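Local coordinates for protein aldo-keto Reductase, OXIDOREDUCTASE (Salmonella typhimurium, PDB 5T79) that probably reduces aldehydes such as 3-hydroxybutanal to the alcohol with bound NADPH, as a TIM-barrel aldo-keto reductase of the shaker potassium channel beta subunit family, at residues Lys195-Glu200 / Gly227-Arg232; Leu174-Ile179 / Leu208-Glu213; Met1-Asp6 / Arg51-Gly56. One frame throughout, in Å; residues are numbered along the deposited sequence.

Contact 1: Lys195-Glu200 / Gly227-Arg232; sequences KYSLFE and GQLTDR. With NDP (NADPH dihydro-nicotinamide-adenine-dinucleotide phosphate), chain E.
Leu229 lays its CD2 methyl over one face of the Phe199 ring, displaced toward the rim, with CD2 4.0 Å from the ring centroid and 21° off the ring normal, a CH-pi contact. The nearest ring atom is Phe199 CE2, 3.7 Å from Leu229 CD2. The two branches of this leucine divide the work: CD2 also meets Leu198 CD1, while CD1 packs against the CB atoms of Ser197 and Leu198. Beside it, the extended chain of Gln228 brings OE1 to 3.5 Å from Phe199 CD2, with amide and ring planes 70° apart; its NE2 is bonded to the backbone oxygen of Gln254.

Residues 197-200 form a type I beta turn. Ser197 OG stands between its own backbone N and carbonyl carbon (chi1 75°), from where it accepts Phe199 N at 3.1 Å in an ST turn. The Phe199 ring also packs on helix 257-272, where Lys259 makes a cation-pi interaction with it.

Segment 227-232 also lines the cofactor pocket, through Gly227, Thr230 and Arg232. Thr230 OG1 donates to Gly227 O at 2.6 Å and accepts Arg232 N in a second ST turn, while Thr230 CG2 packs 3.7 Å from NADPH C4A of the adenine. From the edge of the guanidinium, Arg232 NH2 donates to both phosphate oxygen O2X and ester oxygen O2B of NADPH, each 2.8 Å from NH2; NE adds a weak bond to O2X. Its NH1 is held by Gly226 O. The chemistry is thus split: apolar packing joins the two loops, and a charged group of the second loop grips the 2'-phosphate that distinguishes NADPH from NADH, consistent with use of the phosphorylated cofactor.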
loop_
_atom_site.group_PDB
_atom_site.type_symbol
_atom_site.label_atom_id
_atom_site.label_comp_id
_atom_site.label_asym_id
_atom_site.label_seq_id
_atom_site.Cartn_x
_atom_site.Cartn_y
_atom_site.Cartn_z
ATOM N N LYS A 195 -6.490 -0.604 -5.842
ATOM C CA LYS A 195 -5.582 -1.212 -6.810
ATOM C C LYS A 195 -5.448 -0.224 -7.971
ATOM O O LYS A 195 -6.477 0.251 -8.468
ATOM C CB LYS A 195 -6.150 -2.563 -7.293
ATOM C CG LYS A 195 -5.209 -3.341 -8.185
ATOM C CD LYS A 195 -5.857 -4.679 -8.573
ATOM C CE LYS A 195 -5.232 -5.835 -7.827
ATOM N NZ LYS A 195 -6.009 -7.096 -7.999
ATOM N N TYR A 196 -4.201 0.147 -8.362
ATOM C CA TYR A 196 -3.986 1.101 -9.464
ATOM C C TYR A 196 -2.652 0.865 -10.137
ATOM O O TYR A 196 -1.611 0.850 -9.478
ATOM C CB TYR A 196 -4.082 2.565 -8.967
ATOM C CG TYR A 196 -3.926 3.661 -10.019
ATOM C CD1 TYR A 196 -4.437 3.505 -11.309
ATOM C CD2 TYR A 196 -3.392 4.901 -9.681
ATOM C CE1 TYR A 196 -4.403 4.556 -12.239
ATOM C CE2 TYR A 196 -3.316 5.940 -10.608
ATOM C CZ TYR A 196 -3.831 5.768 -11.881
ATOM O OH TYR A 196 -3.771 6.820 -12.761
ATOM N N SER A 197 -2.693 0.689 -11.464
ATOM C CA SER A 197 -1.500 0.496 -12.315
ATOM C C SER A 197 -1.854 0.795 -13.746
ATOM O O SER A 197 -3.021 1.038 -14.035
ATOM C CB SER A 197 -0.986 -0.945 -12.214
ATOM O OG SER A 197 -1.830 -1.837 -12.936
ATOM N N LEU A 198 -0.877 0.703 -14.663
ATOM C CA LEU A 198 -1.147 0.862 -16.103
ATOM C C LEU A 198 -2.230 -0.120 -16.596
ATOM O O LEU A 198 -2.989 0.206 -17.514
ATOM C CB LEU A 198 0.136 0.636 -16.909
ATOM C CG LEU A 198 1.150 1.781 -16.880
ATOM C CD1 LEU A 198 2.563 1.271 -17.147
ATOM C CD2 LEU A 198 0.816 2.815 -17.950
ATOM N N PHE A 199 -2.301 -1.304 -15.975
ATOM C CA PHE A 199 -3.233 -2.359 -16.359
ATOM C C PHE A 199 -4.536 -2.348 -15.536
ATOM O O PHE A 199 -5.417 -3.181 -15.768
ATOM C CB PHE A 199 -2.540 -3.734 -16.226
ATOM C CG PHE A 199 -1.478 -4.017 -17.271
ATOM C CD1 PHE A 199 -1.473 -3.341 -18.490
ATOM C CD2 PHE A 199 -0.527 -5.011 -17.063
ATOM C CE1 PHE A 199 -0.509 -3.622 -19.463
ATOM C CE2 PHE A 199 0.426 -5.304 -18.039
ATOM C CZ PHE A 199 0.420 -4.616 -19.243
ATOM N N GLU A 200 -4.675 -1.413 -14.604
ATOM C CA GLU A 200 -5.900 -1.343 -13.800
ATOM C C GLU A 200 -6.199 0.102 -13.500
ATOM O O GLU A 200 -5.711 0.638 -12.507
ATOM C CB GLU A 200 -5.781 -2.193 -12.510
ATOM C CG GLU A 200 -7.088 -2.258 -11.726
ATOM C CD GLU A 200 -8.293 -2.584 -12.594
ATOM O OE1 GLU A 200 -8.382 -3.754 -13.037
ATOM O OE2 GLU A 200 -9.057 -1.648 -12.944
ATOM N N GLY A 227 3.757 -7.732 -10.567
ATOM C CA GLY A 227 5.027 -8.081 -11.183
ATOM C C GLY A 227 4.986 -8.199 -12.698
ATOM O O GLY A 227 6.035 -8.399 -13.311
ATOM N N GLN A 228 3.792 -8.077 -13.333
ATOM C CA GLN A 228 3.705 -8.129 -14.810
ATOM C C GLN A 228 4.452 -6.959 -15.457
ATOM O O GLN A 228 5.129 -7.125 -16.481
ATOM C CB GLN A 228 2.246 -8.097 -15.280
ATOM C CG GLN A 228 1.512 -9.424 -15.065
ATOM C CD GLN A 228 0.063 -9.374 -15.489
ATOM O OE1 GLN A 228 -0.480 -8.327 -15.865
ATOM N NE2 GLN A 228 -0.602 -10.522 -15.443
ATOM N N LEU A 229 4.362 -5.781 -14.827
ATOM C CA LEU A 229 4.974 -4.554 -15.344
ATOM C C LEU A 229 6.442 -4.443 -14.897
ATOM O O LEU A 229 6.854 -3.455 -14.284
ATOM C CB LEU A 229 4.133 -3.329 -14.906
ATOM C CG LEU A 229 2.746 -3.210 -15.576
ATOM C CD1 LEU A 229 1.823 -2.324 -14.767
ATOM C CD2 LEU A 229 2.862 -2.684 -17.010
ATOM N N THR A 230 7.222 -5.503 -15.184
ATOM C CA THR A 230 8.647 -5.620 -14.845
ATOM C C THR A 230 9.371 -6.379 -15.960
ATOM O O THR A 230 8.788 -6.621 -17.027
ATOM C CB THR A 230 8.859 -6.346 -13.480
ATOM O OG1 THR A 230 8.575 -7.740 -13.630
ATOM C CG2 THR A 230 8.035 -5.762 -12.334
ATOM N N ASP A 231 10.619 -6.802 -15.664
ATOM C CA ASP A 231 11.508 -7.618 -16.497
ATOM C C ASP A 231 11.132 -9.086 -16.471
ATOM O O ASP A 231 11.514 -9.815 -17.385
ATOM C CB ASP A 231 12.959 -7.502 -15.972
ATOM C CG ASP A 231 13.800 -6.427 -16.613
ATOM O OD1 ASP A 231 13.381 -5.890 -17.658
ATOM O OD2 ASP A 231 14.899 -6.142 -16.087
ATOM N N ARG A 232 10.436 -9.528 -15.395
ATOM C CA ARG A 232 10.076 -10.921 -15.093
ATOM C C ARG A 232 9.717 -11.774 -16.326
ATOM O O ARG A 232 10.337 -12.823 -16.514
ATOM C CB ARG A 232 8.928 -10.990 -14.068
ATOM C CG ARG A 232 8.760 -12.378 -13.436
ATOM C CD ARG A 232 7.467 -12.517 -12.664
ATOM N NE ARG A 232 7.554 -11.936 -11.324
ATOM C CZ ARG A 232 6.509 -11.507 -10.622
ATOM N NH1 ARG A 232 5.284 -11.573 -11.129
ATOM N NH2 ARG A 232 6.683 -11.000 -9.408
HETATM P PA NDP E . 3.898 -4.935 -6.958
HETATM O O1A NDP E . 4.829 -3.790 -6.694
HETATM O O2A NDP E . 2.772 -4.901 -7.890
HETATM O O5B NDP E . 4.707 -6.264 -7.372
HETATM C C5B NDP E . 5.613 -6.748 -6.360
HETATM C C4B NDP E . 6.320 -7.994 -6.816
HETATM O O4B NDP E . 6.823 -7.800 -8.157
HETATM C C3B NDP E . 7.524 -8.363 -5.950
HETATM O O3B NDP E . 7.141 -9.287 -4.934
HETATM C C2B NDP E . 8.516 -8.941 -6.951
HETATM O O2B NDP E . 8.293 -10.353 -7.153
HETATM C C1B NDP E . 8.179 -8.190 -8.241
HETATM N N9A NDP E . 8.985 -6.997 -8.481
HETATM C C8A NDP E . 8.913 -5.790 -7.837
HETATM N N7A NDP E . 9.765 -4.895 -8.279
HETATM C C5A NDP E . 10.452 -5.565 -9.281
HETATM C C6A NDP E . 11.537 -5.192 -10.101
HETATM N N6A NDP E . 12.052 -3.959 -10.141
HETATM N N1A NDP E . 12.042 -6.130 -10.935
HETATM C C2A NDP E . 11.463 -7.335 -10.978
HETATM N N3A NDP E . 10.425 -7.792 -10.272
HETATM C C4A NDP E . 9.976 -6.859 -9.421
HETATM O O3 NDP E . 3.327 -5.088 -5.485
HETATM P PN NDP E . 2.201 -6.120 -5.012
HETATM O O1N NDP E . 3.062 -7.163 -4.399
HETATM O O2N NDP E . 1.220 -6.495 -6.112
HETATM O O5D NDP E . 1.221 -5.418 -3.922
HETATM C C5D NDP E . 1.681 -4.160 -3.358
HETATM C C4D NDP E . 1.308 -4.055 -1.897
HETATM O O4D NDP E . -0.075 -3.665 -1.795
HETATM C C3D NDP E . 1.424 -5.322 -1.068
HETATM O O3D NDP E . 2.765 -5.529 -0.654
HETATM C C2D NDP E . 0.404 -5.082 0.054
HETATM O O2D NDP E . 0.858 -4.420 1.234
HETATM C C1D NDP E . -0.673 -4.263 -0.663
HETATM N N1N NDP E . -1.798 -5.078 -1.167
HETATM C C2N NDP E . -3.065 -4.755 -0.683
HETATM C C3N NDP E . -4.175 -5.412 -1.062
HETATM C C7N NDP E . -5.520 -4.826 -0.726
HETATM O O7N NDP E . -6.499 -5.515 -1.049
HETATM N N7N NDP E . -5.644 -3.666 -0.080
HETATM C C4N NDP E . -4.051 -6.689 -1.851
HETATM C C5N NDP E . -2.727 -6.799 -2.528
HETATM C C6N NDP E . -1.685 -6.068 -2.183
HETATM P P2B NDP E . 9.385 -11.554 -7.205
HETATM O O1X NDP E . 9.274 -12.595 -6.153
HETATM O O2X NDP E . 9.146 -12.093 -8.609
HETATM O O3X NDP E . 10.732 -10.841 -7.219
#

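Contact 2: Leu174-Ile179 / Leu208-Glu213; sequences LARQAI and LALLQE
Helical segments 174-179 and 208-213 run almost parallel, their short axes 10.6 Å apart at closest approach and inclined at -16°, with Arg176 and Leu210 the nearest pair of CA atoms. Leu210 projects toward helix 174-179, and its two methyls have different partners: CD2 lies 4.0 Å from Ala175 CB and near the backbone N of Arg176, whereas CD1 sits under the guanidinium of Arg176. That methyl is 3.4 Å from the guanidinium plane, over its centre, and 3.5 Å from Arg176 CZ.

In the arginine, chi3 (-62°) turns NE out of line with the first, extended part of the chain. The edge of the guanidinium faces Glu213, whose extended side chain crosses that of Arg176 at about a right angle, the carboxylate and guanidinium planes 61° apart. The salt bridge is long, Arg176 NH1 to Glu213 OE1 measuring 3.5 Å, and both it and the stack on Leu210 CD1 hold for one of two modelled conformers of Arg176. The guanidinium lies over Leu210; Arg176 and Glu213 are at the exposed side.

Deeper in, Ile179 CD1 meets Leu211 CD2 at 3.8 Å, the two side chains crossing at about a right angle. Leu211 and Ala175 both also touch His192 on strand 191-193, which puts the inner layer of the interface against the sheet. Successive helices that pack side by side, nearly parallel, and are joined through strand 191-193, itself parallel to its neighbours in the sheet, are what a beta-alpha-beta repeat produces, and here helices 172-185 and 207-214 form two neighbouring members of the outer helical layer of the (beta/alpha)8 TIM barrel.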
loop_
_atom_site.group_PDB
_atom_site.type_symbol
_atom_site.label_atom_id
_atom_site.label_comp_id
_atom_site.label_asym_id
_atom_site.label_seq_id
_atom_site.Cartn_x
_atom_site.Cartn_y
_atom_site.Cartn_z
ATOM N N LEU A 174 -19.373 3.999 -2.627
ATOM C CA LEU A 174 -19.266 3.536 -1.235
ATOM C C LEU A 174 -18.204 4.340 -0.489
ATOM O O LEU A 174 -18.393 4.646 0.690
ATOM C CB LEU A 174 -18.968 2.050 -1.170
ATOM C CG LEU A 174 -19.296 1.410 0.187
ATOM C CD1 LEU A 174 -20.814 1.303 0.396
ATOM C CD2 LEU A 174 -18.671 0.038 0.280
ATOM N N ALA A 175 -17.096 4.708 -1.180
ATOM C CA ALA A 175 -16.044 5.529 -0.566
ATOM C C ALA A 175 -16.642 6.880 -0.112
ATOM O O ALA A 175 -16.357 7.310 1.007
ATOM C CB ALA A 175 -14.889 5.741 -1.543
ATOM N N ARG A 176 -17.507 7.516 -0.958
ATOM C CA ARG A 176 -18.161 8.773 -0.589
ATOM C C ARG A 176 -18.953 8.601 0.721
ATOM O O ARG A 176 -18.790 9.397 1.648
ATOM C CB ARG A 176 -19.097 9.267 -1.714
ATOM C CG ARG A 176 -19.706 10.634 -1.423
ATOM C CD ARG A 176 -20.687 11.103 -2.493
ATOM N NE ARG A 176 -20.067 11.264 -3.818
ATOM C CZ ARG A 176 -19.411 12.348 -4.227
ATOM N NH1 ARG A 176 -19.249 13.384 -3.412
ATOM N NH2 ARG A 176 -18.885 12.390 -5.443
ATOM N N GLN A 177 -19.800 7.559 0.790
ATOM C CA GLN A 177 -20.650 7.288 1.966
ATOM C C GLN A 177 -19.814 7.082 3.221
ATOM O O GLN A 177 -20.131 7.663 4.261
ATOM C CB GLN A 177 -21.509 6.047 1.745
ATOM C CG GLN A 177 -22.555 6.136 0.653
ATOM C CD GLN A 177 -23.158 4.761 0.483
ATOM O OE1 GLN A 177 -23.506 4.096 1.463
ATOM N NE2 GLN A 177 -23.185 4.258 -0.746
ATOM N N ALA A 178 -18.721 6.276 3.109
ATOM C CA ALA A 178 -17.814 5.965 4.218
ATOM C C ALA A 178 -17.100 7.225 4.721
ATOM O O ALA A 178 -17.035 7.461 5.934
ATOM C CB ALA A 178 -16.804 4.917 3.782
ATOM N N ILE A 179 -16.588 8.050 3.783
ATOM C CA ILE A 179 -15.883 9.297 4.121
ATOM C C ILE A 179 -16.847 10.252 4.860
ATOM O O ILE A 179 -16.478 10.843 5.884
ATOM C CB ILE A 179 -15.271 9.934 2.843
ATOM C CG1 ILE A 179 -14.053 9.089 2.380
ATOM C CG2 ILE A 179 -14.870 11.416 3.069
ATOM C CD1 ILE A 179 -13.623 9.370 0.847
ATOM N N LEU A 208 -10.382 9.125 -7.869
ATOM C CA LEU A 208 -9.300 10.094 -7.580
ATOM C C LEU A 208 -9.847 11.519 -7.444
ATOM O O LEU A 208 -9.414 12.247 -6.545
ATOM C CB LEU A 208 -8.170 10.034 -8.620
ATOM C CG LEU A 208 -7.362 8.708 -8.695
ATOM C CD1 LEU A 208 -6.176 8.854 -9.627
ATOM C CD2 LEU A 208 -6.878 8.228 -7.298
ATOM N N ALA A 209 -10.845 11.879 -8.267
ATOM C CA ALA A 209 -11.505 13.194 -8.213
ATOM C C ALA A 209 -12.248 13.338 -6.891
ATOM O O ALA A 209 -12.139 14.374 -6.230
ATOM C CB ALA A 209 -12.467 13.357 -9.392
ATOM N N LEU A 210 -12.957 12.274 -6.463
ATOM C CA LEU A 210 -13.669 12.291 -5.184
ATOM C C LEU A 210 -12.689 12.470 -3.996
ATOM O O LEU A 210 -12.964 13.251 -3.087
ATOM C CB LEU A 210 -14.462 10.979 -5.002
ATOM C CG LEU A 210 -14.970 10.663 -3.565
ATOM C CD1 LEU A 210 -16.163 11.544 -3.197
ATOM C CD2 LEU A 210 -15.341 9.195 -3.428
ATOM N N LEU A 211 -11.576 11.724 -3.988
ATOM C CA LEU A 211 -10.637 11.815 -2.863
ATOM C C LEU A 211 -10.005 13.215 -2.788
ATOM O O LEU A 211 -9.891 13.783 -1.693
ATOM C CB LEU A 211 -9.571 10.713 -2.955
ATOM C CG LEU A 211 -10.093 9.270 -2.961
ATOM C CD1 LEU A 211 -8.935 8.267 -3.141
ATOM C CD2 LEU A 211 -10.905 8.942 -1.705
ATOM N N GLN A 212 -9.685 13.788 -3.932
ATOM C CA GLN A 212 -9.127 15.125 -3.972
ATOM C C GLN A 212 -10.142 16.113 -3.400
ATOM O O GLN A 212 -9.807 16.986 -2.636
ATOM C CB GLN A 212 -8.804 15.493 -5.414
ATOM C CG GLN A 212 -8.603 16.973 -5.644
ATOM C CD GLN A 212 -7.283 17.456 -5.123
ATOM O OE1 GLN A 212 -6.333 16.694 -5.041
ATOM N NE2 GLN A 212 -7.209 18.736 -4.780
ATOM N N GLU A 213 -11.601 16.090 -3.859
ATOM C CA GLU A 213 -12.696 16.815 -3.253
ATOM C C GLU A 213 -12.635 16.790 -1.721
ATOM O O GLU A 213 -12.863 17.794 -1.073
ATOM C CB GLU A 213 -13.995 16.172 -3.711
ATOM C CG GLU A 213 -15.249 16.856 -3.221
ATOM C CD GLU A 213 -16.512 16.204 -3.747
ATOM O OE1 GLU A 213 -16.441 15.185 -4.470
ATOM O OE2 GLU A 213 -17.586 16.738 -3.413
#

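Contact 3: Met1-Asp6 / Arg51-Gly56; sequences MIYQPD and RAFDLG
Tyr3 and Asp54 reach toward each other tip to tip, the phenol OH donating to carboxylate oxygen OD1 at 2.7 Å. The same oxygen accepts the backbone N-H of Asp6, with Asp6 N 2.9 Å from Asp54 OD1 and an N-H...O angle of 162°. These two donors come from opposite faces of the carboxylate plane, both well out of it, so OD1 is gripped from above and below. A water donates to the other oxygen, Asp54 OD2, and to Gln4 O, lying 2.7 Å from each. Both carboxylate oxygens are therefore supplied, and a backbone N-H, a backbone carbonyl and a phenol of the N-terminal segment all find partners through one aspartate. Asp6 turns its own OD1 to the backbone N of Asn8, and Arg51 NE forms a salt bridge with Glu305.

Tyr3 OH also lies at the edge of the Phe53 ring, 3.5 Å from Phe53 CD2, and Pro5 CB packs 3.7 Å from Phe53 CE2.

Asp54 is the last residue of helix 42-54, which a Schellman motif with Gly56 at C-prime brings to an end. The extended N-terminal segment runs across this C-terminal end, ahead of helix 9-12, whose Arg9 and Tyr10 touch Phe53; Tyr3 meets Phe85 at the end of helix 72-85, and Leu55 packs on helix 301-308.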
loop_
_atom_site.group_PDB
_atom_site.type_symbol
_atom_site.label_atom_id
_atom_site.label_comp_id
_atom_site.label_asym_id
_atom_site.label_seq_id
_atom_site.Cartn_x
_atom_site.Cartn_y
_atom_site.Cartn_z
ATOM N N MET A 1 24.507 -8.093 13.540
ATOM C CA MET A 1 25.069 -6.824 13.996
ATOM C C MET A 1 23.965 -5.872 14.441
ATOM O O MET A 1 22.794 -6.172 14.260
ATOM C CB MET A 1 25.934 -6.202 12.900
ATOM C CG MET A 1 26.471 -4.823 13.240
ATOM S SD MET A 1 27.123 -4.709 14.909
ATOM C CE MET A 1 28.551 -5.773 14.773
ATOM N N ILE A 2 24.324 -4.738 15.035
ATOM C CA ILE A 2 23.306 -3.796 15.487
ATOM C C ILE A 2 22.979 -2.836 14.354
ATOM O O ILE A 2 23.848 -2.163 13.824
ATOM C CB ILE A 2 23.754 -2.989 16.713
ATOM C CG1 ILE A 2 24.140 -3.913 17.862
ATOM C CG2 ILE A 2 22.652 -2.055 17.168
ATOM C CD1 ILE A 2 22.966 -4.597 18.520
ATOM N N TYR A 3 21.710 -2.780 13.997
ATOM C CA TYR A 3 21.272 -1.926 12.916
ATOM C C TYR A 3 21.332 -0.447 13.237
ATOM O O TYR A 3 20.852 -0.007 14.261
ATOM C CB TYR A 3 19.848 -2.313 12.496
ATOM C CG TYR A 3 19.202 -1.396 11.482
ATOM C CD1 TYR A 3 19.782 -1.175 10.258
ATOM C CD2 TYR A 3 18.006 -0.761 11.755
ATOM C CE1 TYR A 3 19.197 -0.337 9.336
ATOM C CE2 TYR A 3 17.413 0.077 10.833
ATOM C CZ TYR A 3 18.008 0.278 9.621
ATOM O OH TYR A 3 17.445 1.106 8.698
ATOM N N GLN A 4 21.925 0.312 12.332
ATOM C CA GLN A 4 21.979 1.761 12.470
ATOM C C GLN A 4 21.405 2.362 11.178
ATOM O O GLN A 4 21.997 2.197 10.111
ATOM C CB GLN A 4 23.404 2.267 12.772
ATOM C CG GLN A 4 23.427 3.727 13.242
ATOM C CD GLN A 4 22.777 3.962 14.597
ATOM O OE1 GLN A 4 22.829 3.123 15.512
ATOM N NE2 GLN A 4 22.163 5.128 14.760
ATOM N N PRO A 5 20.229 3.006 11.232
ATOM C CA PRO A 5 19.662 3.592 10.008
ATOM C C PRO A 5 20.622 4.582 9.369
ATOM O O PRO A 5 21.358 5.280 10.073
ATOM C CB PRO A 5 18.394 4.300 10.500
ATOM C CG PRO A 5 18.084 3.681 11.794
ATOM C CD PRO A 5 19.391 3.309 12.401
ATOM N N ASP A 6 20.637 4.597 8.042
ATOM C CA ASP A 6 21.449 5.499 7.234
ATOM C C ASP A 6 21.108 6.937 7.623
ATOM O O ASP A 6 19.933 7.300 7.655
ATOM C CB ASP A 6 21.164 5.229 5.749
ATOM C CG ASP A 6 22.204 5.733 4.781
ATOM O OD1 ASP A 6 22.476 6.956 4.783
ATOM O OD2 ASP A 6 22.681 4.926 3.962
ATOM N N ARG A 51 16.804 -1.998 4.273
ATOM C CA ARG A 51 17.151 -1.240 3.052
ATOM C C ARG A 51 16.088 -0.162 2.771
ATOM O O ARG A 51 16.436 0.982 2.421
ATOM C CB ARG A 51 17.316 -2.163 1.836
ATOM C CG ARG A 51 17.918 -1.444 0.584
ATOM C CD ARG A 51 19.335 -0.942 0.876
ATOM N NE ARG A 51 19.961 -0.301 -0.278
ATOM C CZ ARG A 51 20.526 0.905 -0.267
ATOM N NH1 ARG A 51 20.521 1.640 0.841
ATOM N NH2 ARG A 51 21.097 1.386 -1.362
ATOM N N ALA A 52 14.802 -0.513 2.976
ATOM C CA ALA A 52 13.695 0.422 2.759
ATOM C C ALA A 52 13.855 1.669 3.648
ATOM O O ALA A 52 13.851 2.784 3.124
ATOM C CB ALA A 52 12.359 -0.258 3.032
ATOM N N PHE A 53 14.022 1.486 4.978
ATOM C CA PHE A 53 14.155 2.623 5.905
ATOM C C PHE A 53 15.421 3.425 5.619
ATOM O O PHE A 53 15.361 4.645 5.672
ATOM C CB PHE A 53 14.120 2.158 7.364
ATOM C CG PHE A 53 13.976 3.275 8.383
ATOM C CD1 PHE A 53 12.974 4.234 8.256
ATOM C CD2 PHE A 53 14.802 3.327 9.502
ATOM C CE1 PHE A 53 12.825 5.244 9.226
ATOM C CE2 PHE A 53 14.660 4.346 10.458
ATOM C CZ PHE A 53 13.661 5.281 10.320
ATOM N N ASP A 54 16.544 2.757 5.241
ATOM C CA ASP A 54 17.796 3.445 4.854
ATOM C C ASP A 54 17.597 4.338 3.616
ATOM O O ASP A 54 18.314 5.330 3.462
ATOM C CB ASP A 54 18.939 2.441 4.583
ATOM C CG ASP A 54 19.546 1.814 5.843
ATOM O OD1 ASP A 54 19.207 2.270 6.967
ATOM O OD2 ASP A 54 20.333 0.862 5.708
ATOM N N LEU A 55 16.637 3.994 2.743
ATOM C CA LEU A 55 16.338 4.801 1.545
ATOM C C LEU A 55 15.195 5.811 1.797
ATOM O O LEU A 55 14.740 6.478 0.863
ATOM C CB LEU A 55 16.000 3.874 0.357
ATOM C CG LEU A 55 17.193 3.075 -0.191
ATOM C CD1 LEU A 55 16.725 1.978 -1.177
ATOM C CD2 LEU A 55 18.211 3.993 -0.842
ATOM N N GLY A 56 14.763 5.928 3.052
ATOM C CA GLY A 56 13.729 6.882 3.453
ATOM C C GLY A 56 12.295 6.406 3.390
ATOM O O GLY A 56 11.368 7.205 3.566
HETATM O O HOH W 1 22.125 1.111 7.689
#

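From the N terminus, contact 3 is complete first: it closes a loop that takes in helix 9-12, strands 15-17 and 24-31 and most of helix 42-54, tying the leading residues to the first of the barrel helices. Contacts 1 and 2 follow and cross each other, their segments alternating as 174-179, 195-200, 208-213 and 227-232. Contact 2 joins helices 172-185 and 207-214, enclosing the rest of the first helix and strand 191-193; contact 1 joins the loops after strands 191-193 and 217-220, enclosing helix 207-214 and strand 217-220. They touch where Tyr196 packs on Leu208. Contact 3 stands apart, its centre about 36 Å from that of contact 2, on the opposite side of the chain's centre.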